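Local coordinates for protein mycobacterial cidal antitoxin MbcA (Mycobacterium tuberculosis, PDB 6FKG) that neutralizes its cognate toxin MbcT, an NAD+ phosphorylase, by blocking access to the toxin active site, at residues Glu17-Thr22 and Asp63-Val68; Ala38-Gly43 and Leu50-Leu55; Ala59-Ala64 and Ala104-Met109; Ala91-Asp96 and Gln100-Leu105. All blocks are in the same frame, centred on the assembly; numbering follows the deposited sequence.

Interaction 1 (Glu17-Thr22 and Asp63-Val68)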
loop_
_atom_site.group_PDB
_atom_site.type_symbol
_atom_site.label_atom_id
_atom_site.label_comp_id
_atom_site.label_asym_id
_atom_site.label_seq_id
_atom_site.Cartn_x
_atom_site.Cartn_y
_atom_site.Cartn_z
ATOM N N GLU C 17 35.762 -14.167 -1.477
ATOM C CA GLU C 17 36.762 -15.158 -1.134
ATOM C C GLU C 17 37.532 -14.748 0.115
ATOM O O GLU C 17 37.919 -15.602 0.920
ATOM C CB GLU C 17 37.712 -15.389 -2.311
ATOM C CG GLU C 17 37.053 -16.096 -3.489
ATOM C CD GLU C 17 36.276 -17.348 -3.074
ATOM O OE1 GLU C 17 36.825 -18.177 -2.311
ATOM O OE2 GLU C 17 35.112 -17.497 -3.512
ATOM N N ARG C 18 37.744 -13.445 0.285
ATOM C CA ARG C 18 38.468 -12.961 1.459
ATOM C C ARG C 18 37.684 -13.259 2.739
ATOM O O ARG C 18 38.265 -13.469 3.797
ATOM C CB ARG C 18 38.766 -11.462 1.339
ATOM C CG ARG C 18 39.930 -11.155 0.401
ATOM C CD ARG C 18 40.361 -9.698 0.468
ATOM N NE ARG C 18 39.339 -8.789 -0.046
ATOM C CZ ARG C 18 39.205 -8.461 -1.328
ATOM N NH1 ARG C 18 40.028 -8.972 -2.238
ATOM N NH2 ARG C 18 38.249 -7.620 -1.702
ATOM N N LEU C 19 36.363 -13.301 2.626
ATOM C CA LEU C 19 35.507 -13.594 3.770
ATOM C C LEU C 19 35.303 -15.103 3.943
ATOM O O LEU C 19 34.851 -15.563 4.987
ATOM C CB LEU C 19 34.163 -12.891 3.603
ATOM C CG LEU C 19 33.070 -13.011 4.667
ATOM C CD1 LEU C 19 33.577 -12.567 6.013
ATOM C CD2 LEU C 19 31.862 -12.162 4.233
ATOM N N GLY C 20 35.636 -15.869 2.910
ATOM C CA GLY C 20 35.570 -17.323 2.989
ATOM C C GLY C 20 34.183 -17.918 2.843
ATOM O O GLY C 20 33.937 -19.054 3.264
ATOM N N LEU C 21 33.261 -17.163 2.249
ATOM C CA LEU C 21 31.920 -17.680 2.028
ATOM C C LEU C 21 31.926 -18.815 1.013
ATOM O O LEU C 21 32.729 -18.833 0.081
ATOM C CB LEU C 21 30.985 -16.573 1.548
ATOM C CG LEU C 21 30.853 -15.380 2.502
ATOM C CD1 LEU C 21 29.760 -14.441 2.004
ATOM C CD2 LEU C 21 30.590 -15.822 3.935
ATOM N N THR C 22 31.031 -19.770 1.207
ATOM C CA THR C 22 30.817 -20.807 0.207
ATOM C C THR C 22 29.827 -20.282 -0.818
ATOM O O THR C 22 29.065 -19.369 -0.518
ATOM C CB THR C 22 30.259 -22.088 0.818
ATOM O OG1 THR C 22 28.915 -21.846 1.250
ATOM C CG2 THR C 22 31.105 -22.521 2.013
ATOM N N ASP C 63 33.764 -6.409 2.449
ATOM C CA ASP C 63 34.920 -5.528 2.481
ATOM C C ASP C 63 34.915 -4.650 3.730
ATOM O O ASP C 63 35.959 -4.457 4.349
ATOM C CB ASP C 63 34.975 -4.663 1.229
ATOM C CG ASP C 63 35.655 -5.363 0.069
ATOM O OD1 ASP C 63 36.335 -6.392 0.298
ATOM O OD2 ASP C 63 35.506 -4.880 -1.070
ATOM N N ALA C 64 33.749 -4.125 4.102
ATOM C CA ALA C 64 33.649 -3.263 5.287
ATOM C C ALA C 64 34.000 -4.050 6.553
ATOM O O ALA C 64 34.730 -3.574 7.432
ATOM C CB ALA C 64 32.256 -2.672 5.413
ATOM N N LEU C 65 33.458 -5.252 6.631
ATOM C CA LEU C 65 33.626 -6.100 7.813
ATOM C C LEU C 65 35.098 -6.415 8.101
ATOM O O LEU C 65 35.481 -6.606 9.252
ATOM C CB LEU C 65 32.820 -7.391 7.630
ATOM C CG LEU C 65 32.676 -8.335 8.817
ATOM C CD1 LEU C 65 32.058 -7.621 10.016
ATOM C CD2 LEU C 65 31.837 -9.544 8.411
ATOM N N ALA C 66 35.931 -6.423 7.063
ATOM C CA ALA C 66 37.354 -6.747 7.237
ATOM C C ALA C 66 38.070 -5.699 8.083
ATOM O O ALA C 66 39.120 -5.962 8.668
ATOM C CB ALA C 66 38.047 -6.898 5.865
ATOM N N GLU C 67 37.506 -4.500 8.157
ATOM C CA GLU C 67 38.105 -3.465 8.982
ATOM C C GLU C 67 38.008 -3.772 10.483
ATOM O O GLU C 67 38.786 -3.254 11.274
ATOM C CB GLU C 67 37.456 -2.101 8.696
ATOM C CG GLU C 67 38.250 -0.937 9.297
ATOM C CD GLU C 67 37.585 0.432 9.107
ATOM O OE1 GLU C 67 36.456 0.484 8.569
ATOM O OE2 GLU C 67 38.205 1.456 9.497
ATOM N N VAL C 68 37.049 -4.603 10.884
ATOM C CA VAL C 68 36.736 -4.703 12.309
ATOM C C VAL C 68 36.846 -6.130 12.842
ATOM O O VAL C 68 36.906 -6.323 14.049
ATOM C CB VAL C 68 35.321 -4.147 12.625
ATOM C CG1 VAL C 68 35.247 -2.663 12.280
ATOM C CG2 VAL C 68 34.229 -4.896 11.851
#
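Arg18 and Leu19, in the last turn of helix 7-19, face Asp63 and Leu65 of helix 52-65, and the backbones come nearest at Leu19 CA and Ala66 CA, 7.9 Å apart. The contact has a polar half and an apolar half. In the polar half, Arg18 NH2 donates to Asp63 OD1 at 3.0 Å in a salt bridge. The N-H...O angle is 177°, so the bond is almost straight. OD1 lies in the guanidinium plane and accepts the bond on its syn lone pair. The guanidinium and carboxylate planes are 16° apart, so the two groups meet nearly edge to edge. A bend in the Arg18 chain at chi3 (-67°) turns the guanidinium toward the acid. The link is made by one nitrogen and one oxygen and is not a two-pronged grip.

The apolar half is a light methyl contact. Leu19 CD1 and Leu65 CD2 are 4.2 Å apart, and both leucines are buried. Gly20 then ends the helix with positive phi, and Thr22 caps the next one.

Both leucines also pack on helix 71-78: each rests on Ala74, and Leu65 also touches Trp77. Beyond Leu65, Glu67 forms a salt bridge with Arg33 of one MbcT chain and a hydrogen bond with Gln160 of another. Ala64 touches Leu103 of helix 99-110, so the end of helix 52-65 packs on helices 7-19, 71-78 and 99-110.

Interaction 2 (Ala38-Gly43 and Leu50-Leu55); sequences ARWTAG and LNKQRL
Trp40 of helix 34-41 reaches across to Leu50, Lys52 and Leu55 and carries the whole contact. Its CG is anti to the backbone N (chi1 -169°), which sends the indole toward 50-55. CB is 4.1 Å from Leu50 CD1. In the five-membered ring, CD1 is the atom nearest Leu50, 3.8 Å from its CD2. NE1 is 4.1 Å from Leu50 CD2, and this methyl makes a CH-pi contact over the ring face. CG and CD2 lie under Leu55 CD1, CD2 at 3.6 Å. Further out, CE3 lies 3.5 Å from Leu55 CD1. This methyl sits over the same face of the indole, 3.6 Å from the centroid of the six-membered ring and 18° off the normal. At the far end, CZ2 is 4.3 Å from Lys52 CG, the nearest atom of the lysine, in a looser contact. The Lys52 amine goes on to Leu5 O of an MbcT chain.

Gly43 closes helix 34-41 in a Schellman motif. Asn51 is the N-cap of helix 52-65: its OD1 accepts from Arg54 N at 3.2 Å, with the donor above the carbonyl plane.

Helices 23-30 and 34-41, joined by a short turn, are consistent with the helix-turn-helix of Xre-type proteins. Trp40 also touches Ala9 and Val12 of helix 7-19, while Leu55 packs on Val26 and Val30 of helix 23-30. The indole sits where helix 34-41 meets helices 7-19 and 52-65.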
loop_
_atom_site.group_PDB
_atom_site.type_symbol
_atom_site.label_atom_id
_atom_site.label_comp_id
_atom_site.label_asym_id
_atom_site.label_seq_id
_atom_site.Cartn_x
_atom_site.Cartn_y
_atom_site.Cartn_z
ATOM N N ALA C 38 29.067 -19.192 -8.823
ATOM C CA ALA C 38 30.413 -19.579 -9.231
ATOM C C ALA C 38 30.718 -19.072 -10.636
ATOM O O ALA C 38 31.801 -18.540 -10.880
ATOM C CB ALA C 38 30.593 -21.104 -9.166
ATOM N N ARG C 39 29.759 -19.231 -11.544
ATOM C CA ARG C 39 29.914 -18.785 -12.929
ATOM C C ARG C 39 29.977 -17.259 -13.038
ATOM O O ARG C 39 30.819 -16.725 -13.764
ATOM C CB ARG C 39 28.778 -19.318 -13.804
ATOM C CG ARG C 39 28.914 -20.805 -14.131
ATOM C CD ARG C 39 27.819 -21.294 -15.095
ATOM N NE ARG C 39 27.763 -20.524 -16.336
ATOM C CZ ARG C 39 28.548 -20.728 -17.392
ATOM N NH1 ARG C 39 29.475 -21.679 -17.373
ATOM N NH2 ARG C 39 28.416 -19.968 -18.470
ATOM N N TRP C 40 29.082 -16.573 -12.330
ATOM C CA TRP C 40 29.057 -15.117 -12.340
ATOM C C TRP C 40 30.395 -14.559 -11.868
ATOM O O TRP C 40 30.974 -13.688 -12.515
ATOM C CB TRP C 40 27.921 -14.579 -11.463
ATOM C CG TRP C 40 27.679 -13.108 -11.641
ATOM C CD1 TRP C 40 26.764 -12.519 -12.470
ATOM C CD2 TRP C 40 28.375 -12.041 -10.988
ATOM N NE1 TRP C 40 26.843 -11.149 -12.359
ATOM C CE2 TRP C 40 27.827 -10.832 -11.460
ATOM C CE3 TRP C 40 29.406 -11.992 -10.046
ATOM C CZ2 TRP C 40 28.276 -9.584 -11.020
ATOM C CZ3 TRP C 40 29.847 -10.753 -9.606
ATOM C CH2 TRP C 40 29.285 -9.568 -10.097
ATOM N N THR C 41 30.899 -15.076 -10.745
ATOM C CA THR C 41 32.154 -14.582 -10.195
ATOM C C THR C 41 33.351 -14.978 -11.060
ATOM O O THR C 41 34.430 -14.403 -10.932
ATOM C CB THR C 41 32.382 -15.087 -8.758
ATOM O OG1 THR C 41 32.239 -16.514 -8.720
ATOM C CG2 THR C 41 31.393 -14.448 -7.808
ATOM N N ALA C 42 33.159 -15.965 -11.935
ATOM C CA ALA C 42 34.205 -16.374 -12.863
ATOM C C ALA C 42 34.072 -15.597 -14.172
ATOM O O ALA C 42 34.808 -15.842 -15.127
ATOM C CB ALA C 42 34.145 -17.887 -13.118
ATOM N N GLY C 43 33.131 -14.659 -14.202
ATOM C CA GLY C 43 32.922 -13.816 -15.367
ATOM C C GLY C 43 32.250 -14.520 -16.530
ATOM O O GLY C 43 32.271 -14.024 -17.658
ATOM N N LEU C 50 19.609 -14.446 -10.829
ATOM C CA LEU C 50 20.666 -14.015 -9.919
ATOM C C LEU C 50 20.515 -12.534 -9.613
ATOM O O LEU C 50 20.459 -11.710 -10.525
ATOM C CB LEU C 50 22.048 -14.288 -10.508
ATOM C CG LEU C 50 23.207 -13.864 -9.602
ATOM C CD1 LEU C 50 24.293 -14.928 -9.573
ATOM C CD2 LEU C 50 23.784 -12.528 -10.058
ATOM N N ASN C 51 20.457 -12.199 -8.331
ATOM C CA ASN C 51 20.269 -10.807 -7.950
ATOM C C ASN C 51 21.622 -10.108 -7.852
ATOM O O ASN C 51 22.300 -10.184 -6.832
ATOM C CB ASN C 51 19.496 -10.700 -6.629
ATOM C CG ASN C 51 19.003 -9.285 -6.364
ATOM O OD1 ASN C 51 19.647 -8.317 -6.758
ATOM N ND2 ASN C 51 17.855 -9.163 -5.716
ATOM N N LYS C 52 22.006 -9.433 -8.930
ATOM C CA LYS C 52 23.294 -8.749 -8.980
ATOM C C LYS C 52 23.408 -7.638 -7.931
ATOM O O LYS C 52 24.472 -7.423 -7.358
ATOM C CB LYS C 52 23.522 -8.171 -10.374
ATOM C CG LYS C 52 24.730 -7.254 -10.476
ATOM C CD LYS C 52 24.900 -6.755 -11.906
ATOM C CE LYS C 52 25.859 -5.576 -11.973
ATOM N NZ LYS C 52 25.954 -5.072 -13.359
ATOM N N GLN C 53 22.316 -6.925 -7.699
ATOM C CA GLN C 53 22.306 -5.886 -6.678
ATOM C C GLN C 53 22.697 -6.462 -5.314
ATOM O O GLN C 53 23.481 -5.861 -4.580
ATOM C CB GLN C 53 20.925 -5.225 -6.598
ATOM C CG GLN C 53 20.854 -4.082 -5.587
ATOM C CD GLN C 53 19.420 -3.686 -5.224
ATOM O OE1 GLN C 53 18.527 -3.683 -6.074
ATOM N NE2 GLN C 53 19.199 -3.354 -3.951
ATOM N N ARG C 54 22.172 -7.640 -4.984
ATOM C CA ARG C 54 22.499 -8.260 -3.699
ATOM C C ARG C 54 23.956 -8.724 -3.636
ATOM O O ARG C 54 24.579 -8.639 -2.582
ATOM C CB ARG C 54 21.574 -9.445 -3.412
ATOM C CG ARG C 54 20.147 -9.057 -3.097
ATOM C CD ARG C 54 20.014 -8.409 -1.721
ATOM N NE ARG C 54 18.607 -8.115 -1.481
ATOM C CZ ARG C 54 18.013 -6.971 -1.806
ATOM N NH1 ARG C 54 18.715 -5.977 -2.350
ATOM N NH2 ARG C 54 16.716 -6.819 -1.576
ATOM N N LEU C 55 24.495 -9.222 -4.748
ATOM C CA LEU C 55 25.904 -9.615 -4.792
ATOM C C LEU C 55 26.806 -8.421 -4.491
ATOM O O LEU C 55 27.787 -8.525 -3.744
ATOM C CB LEU C 55 26.275 -10.202 -6.157
ATOM C CG LEU C 55 26.291 -11.707 -6.400
ATOM C CD1 LEU C 55 26.742 -11.954 -7.820
ATOM C CD2 LEU C 55 27.203 -12.423 -5.414
#

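Interaction 3 (Ala59-Ala64 and Ala104-Met109)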
loop_
_atom_site.group_PDB
_atom_site.type_symbol
_atom_site.label_atom_id
_atom_site.label_comp_id
_atom_site.label_asym_id
_atom_site.label_seq_id
_atom_site.Cartn_x
_atom_site.Cartn_y
_atom_site.Cartn_z
ATOM N N ALA C 59 29.273 -7.784 -1.275
ATOM C CA ALA C 59 30.671 -7.372 -1.419
ATOM C C ALA C 59 30.975 -6.119 -0.587
ATOM O O ALA C 59 32.012 -6.061 0.086
ATOM C CB ALA C 59 31.019 -7.140 -2.909
ATOM N N TYR C 60 30.082 -5.122 -0.609
ATOM C CA TYR C 60 30.232 -3.969 0.294
ATOM C C TYR C 60 30.439 -4.413 1.736
ATOM O O TYR C 60 31.333 -3.931 2.434
ATOM C CB TYR C 60 29.007 -3.059 0.289
ATOM C CG TYR C 60 28.733 -2.323 -1.005
ATOM C CD1 TYR C 60 29.722 -2.148 -1.967
ATOM C CD2 TYR C 60 27.465 -1.825 -1.265
ATOM C CE1 TYR C 60 29.451 -1.474 -3.156
ATOM C CE2 TYR C 60 27.184 -1.157 -2.442
ATOM C CZ TYR C 60 28.174 -0.986 -3.385
ATOM O OH TYR C 60 27.863 -0.318 -4.553
ATOM N N VAL C 61 29.555 -5.294 2.188
ATOM C CA VAL C 61 29.563 -5.712 3.579
ATOM C C VAL C 61 30.819 -6.511 3.911
ATOM O O VAL C 61 31.448 -6.283 4.949
ATOM C CB VAL C 61 28.302 -6.527 3.911
ATOM C CG1 VAL C 61 28.463 -7.219 5.234
ATOM C CG2 VAL C 61 27.081 -5.591 3.958
ATOM N N ALA C 62 31.185 -7.440 3.028
ATOM C CA ALA C 62 32.382 -8.246 3.243
ATOM C C ALA C 62 33.630 -7.368 3.355
ATOM O O ALA C 62 34.470 -7.569 4.238
ATOM C CB ALA C 62 32.549 -9.236 2.127
ATOM N N ASP C 63 33.764 -6.409 2.449
ATOM C CA ASP C 63 34.920 -5.528 2.481
ATOM C C ASP C 63 34.915 -4.650 3.730
ATOM O O ASP C 63 35.959 -4.457 4.349
ATOM C CB ASP C 63 34.975 -4.663 1.229
ATOM C CG ASP C 63 35.655 -5.363 0.069
ATOM O OD1 ASP C 63 36.335 -6.392 0.298
ATOM O OD2 ASP C 63 35.506 -4.880 -1.070
ATOM N N ALA C 64 33.749 -4.125 4.102
ATOM C CA ALA C 64 33.649 -3.263 5.287
ATOM C C ALA C 64 34.000 -4.050 6.553
ATOM O O ALA C 64 34.730 -3.574 7.432
ATOM C CB ALA C 64 32.256 -2.672 5.413
ATOM N N ALA C 104 26.092 0.195 8.773
ATOM C CA ALA C 104 26.039 1.152 9.874
ATOM C C ALA C 104 26.556 0.501 11.163
ATOM O O ALA C 104 27.351 1.112 11.902
ATOM C CB ALA C 104 24.605 1.703 10.057
ATOM N N LEU C 105 26.139 -0.739 11.430
ATOM C CA LEU C 105 26.674 -1.459 12.597
ATOM C C LEU C 105 28.212 -1.613 12.504
ATOM O O LEU C 105 28.922 -1.380 13.474
ATOM C CB LEU C 105 26.003 -2.836 12.755
ATOM C CG LEU C 105 26.611 -3.753 13.833
ATOM C CD1 LEU C 105 26.679 -3.054 15.179
ATOM C CD2 LEU C 105 25.829 -5.059 13.961
ATOM N N ILE C 106 28.732 -1.967 11.332
ATOM C CA ILE C 106 30.183 -2.105 11.158
ATOM C C ILE C 106 30.902 -0.782 11.435
ATOM O O ILE C 106 31.953 -0.741 12.089
ATOM C CB ILE C 106 30.503 -2.645 9.745
ATOM C CG1 ILE C 106 30.042 -4.105 9.658
ATOM C CG2 ILE C 106 31.988 -2.498 9.400
ATOM C CD1 ILE C 106 29.943 -4.645 8.210
ATOM N N ASP C 107 30.318 0.320 10.985
ATOM C CA ASP C 107 30.886 1.636 11.284
ATOM C C ASP C 107 30.911 1.931 12.786
ATOM O O ASP C 107 31.890 2.472 13.300
ATOM C CB ASP C 107 30.094 2.727 10.562
ATOM C CG ASP C 107 30.687 3.074 9.229
ATOM O OD1 ASP C 107 31.930 3.050 9.118
ATOM O OD2 ASP C 107 29.914 3.386 8.300
ATOM N N ALA C 108 29.842 1.559 13.487
ATOM C CA ALA C 108 29.796 1.723 14.938
ATOM C C ALA C 108 30.865 0.856 15.612
ATOM O O ALA C 108 31.528 1.298 16.539
ATOM C CB ALA C 108 28.385 1.394 15.491
ATOM N N MET C 109 31.052 -0.359 15.116
ATOM C CA MET C 109 32.111 -1.241 15.617
ATOM C C MET C 109 33.491 -0.612 15.436
ATOM O O MET C 109 34.326 -0.612 16.344
ATOM C CB MET C 109 32.038 -2.586 14.900
ATOM C CG MET C 109 30.777 -3.355 15.256
ATOM S SD MET C 109 30.561 -4.794 14.208
ATOM C CE MET C 109 31.964 -5.777 14.741
#
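Ile106 of helix 99-110 meets Val61 and Ala64, which lie one turn apart on helix 52-65. The tight part is at Ala64. Ile106 CG2 comes within 3.5 Å of the Ala64 carbonyl O and 4.0 Å from Ala64 CB. The methyl lies against both the backbone and the small side chain. CG2 is anti to the backbone N of Ile106, while CG1 stands beside that N (chi1 -69°) and carries the ethyl arm along helix 52-65. The tip of this arm, CD1, is 4.1 Å from Ala64 CB.

The looser part is at Val61. There CD1 is 3.9 Å from Val61 O and 4.2 Å from Val61 CG1. The contact has no hydrogen bond and rests on packing alone. Ala64 is partly exposed, whereas Val61 and Ile106 are buried, so the tight end is also the one nearer solvent.

The approach is close, 6.9 Å between Ala64 CA and Ile106 CA, consistent with the small side chain at Ala64. On its outer side helix 99-110 faces the toxin: Asp107 forms salt bridges with Arg33 and Arg43 of an MbcT chain. Within the antitoxin, Ile106 also rests on Trp77 and Val61 on Met78, so helix 71-78 packs against both helices beside the contact.

Interaction 4 (Ala91-Asp96 and Gln100-Leu105)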
loop_
_atom_site.group_PDB
_atom_site.type_symbol
_atom_site.label_atom_id
_atom_site.label_comp_id
_atom_site.label_asym_id
_atom_site.label_seq_id
_atom_site.Cartn_x
_atom_site.Cartn_y
_atom_site.Cartn_z
ATOM N N ALA C 91 23.874 -11.784 7.580
ATOM C CA ALA C 91 23.666 -12.367 6.252
ATOM C C ALA C 91 22.197 -12.320 5.820
ATOM O O ALA C 91 21.901 -12.109 4.644
ATOM C CB ALA C 91 24.180 -13.808 6.211
ATOM N N ASP C 92 21.280 -12.510 6.762
ATOM C CA ASP C 92 19.858 -12.438 6.461
ATOM C C ASP C 92 19.430 -10.985 6.195
ATOM O O ASP C 92 18.603 -10.734 5.323
ATOM C CB ASP C 92 19.026 -13.047 7.592
ATOM C CG ASP C 92 19.236 -14.563 7.731
ATOM O OD1 ASP C 92 19.765 -15.204 6.794
ATOM O OD2 ASP C 92 18.871 -15.111 8.788
ATOM N N LEU C 93 20.003 -10.023 6.913
ATOM C CA LEU C 93 19.722 -8.620 6.582
ATOM C C LEU C 93 20.177 -8.300 5.164
ATOM O O LEU C 93 19.472 -7.611 4.405
ATOM C CB LEU C 93 20.394 -7.664 7.579
ATOM C CG LEU C 93 19.497 -7.264 8.762
ATOM C CD1 LEU C 93 19.308 -8.447 9.706
ATOM C CD2 LEU C 93 20.064 -6.052 9.502
ATOM N N VAL C 94 21.351 -8.801 4.795
ATOM C CA VAL C 94 21.865 -8.518 3.457
ATOM C C VAL C 94 20.931 -9.162 2.440
ATOM O O VAL C 94 20.527 -8.521 1.471
ATOM C CB VAL C 94 23.314 -9.020 3.265
ATOM C CG1 VAL C 94 23.737 -8.884 1.815
ATOM C CG2 VAL C 94 24.279 -8.232 4.174
ATOM N N ARG C 95 20.573 -10.423 2.678
ATOM C CA ARG C 95 19.633 -11.131 1.805
ATOM C C ARG C 95 18.354 -10.326 1.585
ATOM O O ARG C 95 17.843 -10.221 0.459
ATOM C CB ARG C 95 19.289 -12.492 2.404
ATOM C CG ARG C 95 18.373 -13.348 1.544
ATOM C CD ARG C 95 17.830 -14.506 2.371
ATOM N NE ARG C 95 17.092 -14.011 3.533
ATOM C CZ ARG C 95 16.826 -14.743 4.608
ATOM N NH1 ARG C 95 17.228 -16.007 4.663
ATOM N NH2 ARG C 95 16.156 -14.215 5.622
ATOM N N ASP C 96 17.852 -9.739 2.666
ATOM C CA ASP C 96 16.548 -9.093 2.642
ATOM C C ASP C 96 16.602 -7.595 2.334
ATOM O O ASP C 96 15.615 -6.888 2.525
ATOM C CB ASP C 96 15.838 -9.334 3.979
ATOM C CG ASP C 96 15.539 -10.814 4.210
ATOM O OD1 ASP C 96 15.581 -11.575 3.223
ATOM O OD2 ASP C 96 15.256 -11.218 5.360
ATOM N N GLN C 100 22.341 -1.715 4.406
ATOM C CA GLN C 100 22.762 -0.412 4.924
ATOM C C GLN C 100 22.855 -0.457 6.444
ATOM O O GLN C 100 23.775 0.114 7.027
ATOM C CB GLN C 100 21.812 0.697 4.465
ATOM C CG GLN C 100 22.094 1.194 3.056
ATOM C CD GLN C 100 23.343 2.069 2.987
ATOM O OE1 GLN C 100 23.970 2.366 4.008
ATOM N NE2 GLN C 100 23.697 2.496 1.782
ATOM N N ARG C 101 21.921 -1.165 7.078
ATOM C CA ARG C 101 21.936 -1.288 8.536
ATOM C C ARG C 101 23.168 -2.046 8.988
ATOM O O ARG C 101 23.766 -1.735 10.023
ATOM C CB ARG C 101 20.672 -2.004 9.044
ATOM C CG ARG C 101 20.624 -2.182 10.575
ATOM C CD ARG C 101 19.806 -1.086 11.227
ATOM N NE ARG C 101 19.867 -1.078 12.690
ATOM C CZ ARG C 101 19.250 -1.953 13.487
ATOM N NH1 ARG C 101 18.523 -2.949 12.974
ATOM N NH2 ARG C 101 19.375 -1.844 14.808
ATOM N N VAL C 102 23.531 -3.075 8.224
ATOM C CA VAL C 102 24.729 -3.854 8.524
ATOM C C VAL C 102 25.993 -2.993 8.403
ATOM O O VAL C 102 26.881 -3.047 9.250
ATOM C CB VAL C 102 24.841 -5.082 7.592
ATOM C CG1 VAL C 102 26.097 -5.879 7.922
ATOM C CG2 VAL C 102 23.583 -5.954 7.706
ATOM N N LEU C 103 26.088 -2.203 7.337
ATOM C CA LEU C 103 27.208 -1.273 7.184
ATOM C C LEU C 103 27.261 -0.258 8.326
ATOM O O LEU C 103 28.353 0.119 8.785
ATOM C CB LEU C 103 27.121 -0.523 5.847
ATOM C CG LEU C 103 27.307 -1.388 4.590
ATOM C CD1 LEU C 103 27.208 -0.519 3.321
ATOM C CD2 LEU C 103 28.646 -2.137 4.644
ATOM N N ALA C 104 26.092 0.195 8.773
ATOM C CA ALA C 104 26.039 1.152 9.874
ATOM C C ALA C 104 26.556 0.501 11.163
ATOM O O ALA C 104 27.351 1.112 11.902
ATOM C CB ALA C 104 24.605 1.703 10.057
ATOM N N LEU C 105 26.139 -0.739 11.430
ATOM C CA LEU C 105 26.674 -1.459 12.597
ATOM C C LEU C 105 28.212 -1.613 12.504
ATOM O O LEU C 105 28.922 -1.380 13.474
ATOM C CB LEU C 105 26.003 -2.836 12.755
ATOM C CG LEU C 105 26.611 -3.753 13.833
ATOM C CD1 LEU C 105 26.679 -3.054 15.179
ATOM C CD2 LEU C 105 25.829 -5.059 13.961
#
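Leu93 packs on Arg101 and Val102 across this contact, while the flat groups gather at the end of helix 90-95. The Arg95 guanidinium has Asp92 OD1 over one face, 3.3 Å above the plane, and the Asp96 carboxylate at its edge. It grips Asp96 side-on: NE donates to OD1 at 2.9 Å and NH2 to OD2 at 3.1 Å. Asp96 fixes the guanidinium through these two bonds, whereas Asp92 adds only its charge, since no N-H points at it.

The two helices form an alpha-alpha hairpin within the toxin-binding domain of the MbcA/ParS/Xre family. Their short segments run at 141°, nearer antiparallel than perpendicular, with axes 9.3 Å apart.

Inside the hairpin, Val102 CG2 lies 3.6 Å from Leu93 CB and 4.3 Å from Val94 CG2. The methyl touches both, Val94 much more lightly. Leu93 CD2 lies 4.0 Å from Val102 CG2 and 4.1 Å from Arg101 CG. Arg101 CG is anti to the backbone N, which lays the start of its chain beside the leucine. After a bend at chi2, its guanidinium forms a salt bridge with Glu86. Val94 and Val102 both touch Val61 of helix 52-65, and Arg101 packs on Phe44 of an MbcT chain.

How the interactions relate
Helix 52-65 runs through interactions 1, 2 and 3, and helix 99-110 joins interactions 3 and 4. The centres of 3 and 4 are about 9 Å apart, and Val61 CG1 meets Val102 CG1 at 3.8 Å. Interaction 1 lies about 10 Å from 3, centre to centre, and touches it where Leu19 CD2 is 3.7 Å from Ala62 CB. Interaction 2 stands apart, about 20 Å from 3, on the opposite side of the chain's centre. Its tie to interaction 4 is a probable hydrogen bond, Arg54 NE to Arg95 O at 3.0 Å. MbcT chains border all four contacts, so these helices also carry the toxin interface, and MbcA blocks access to the toxin active site.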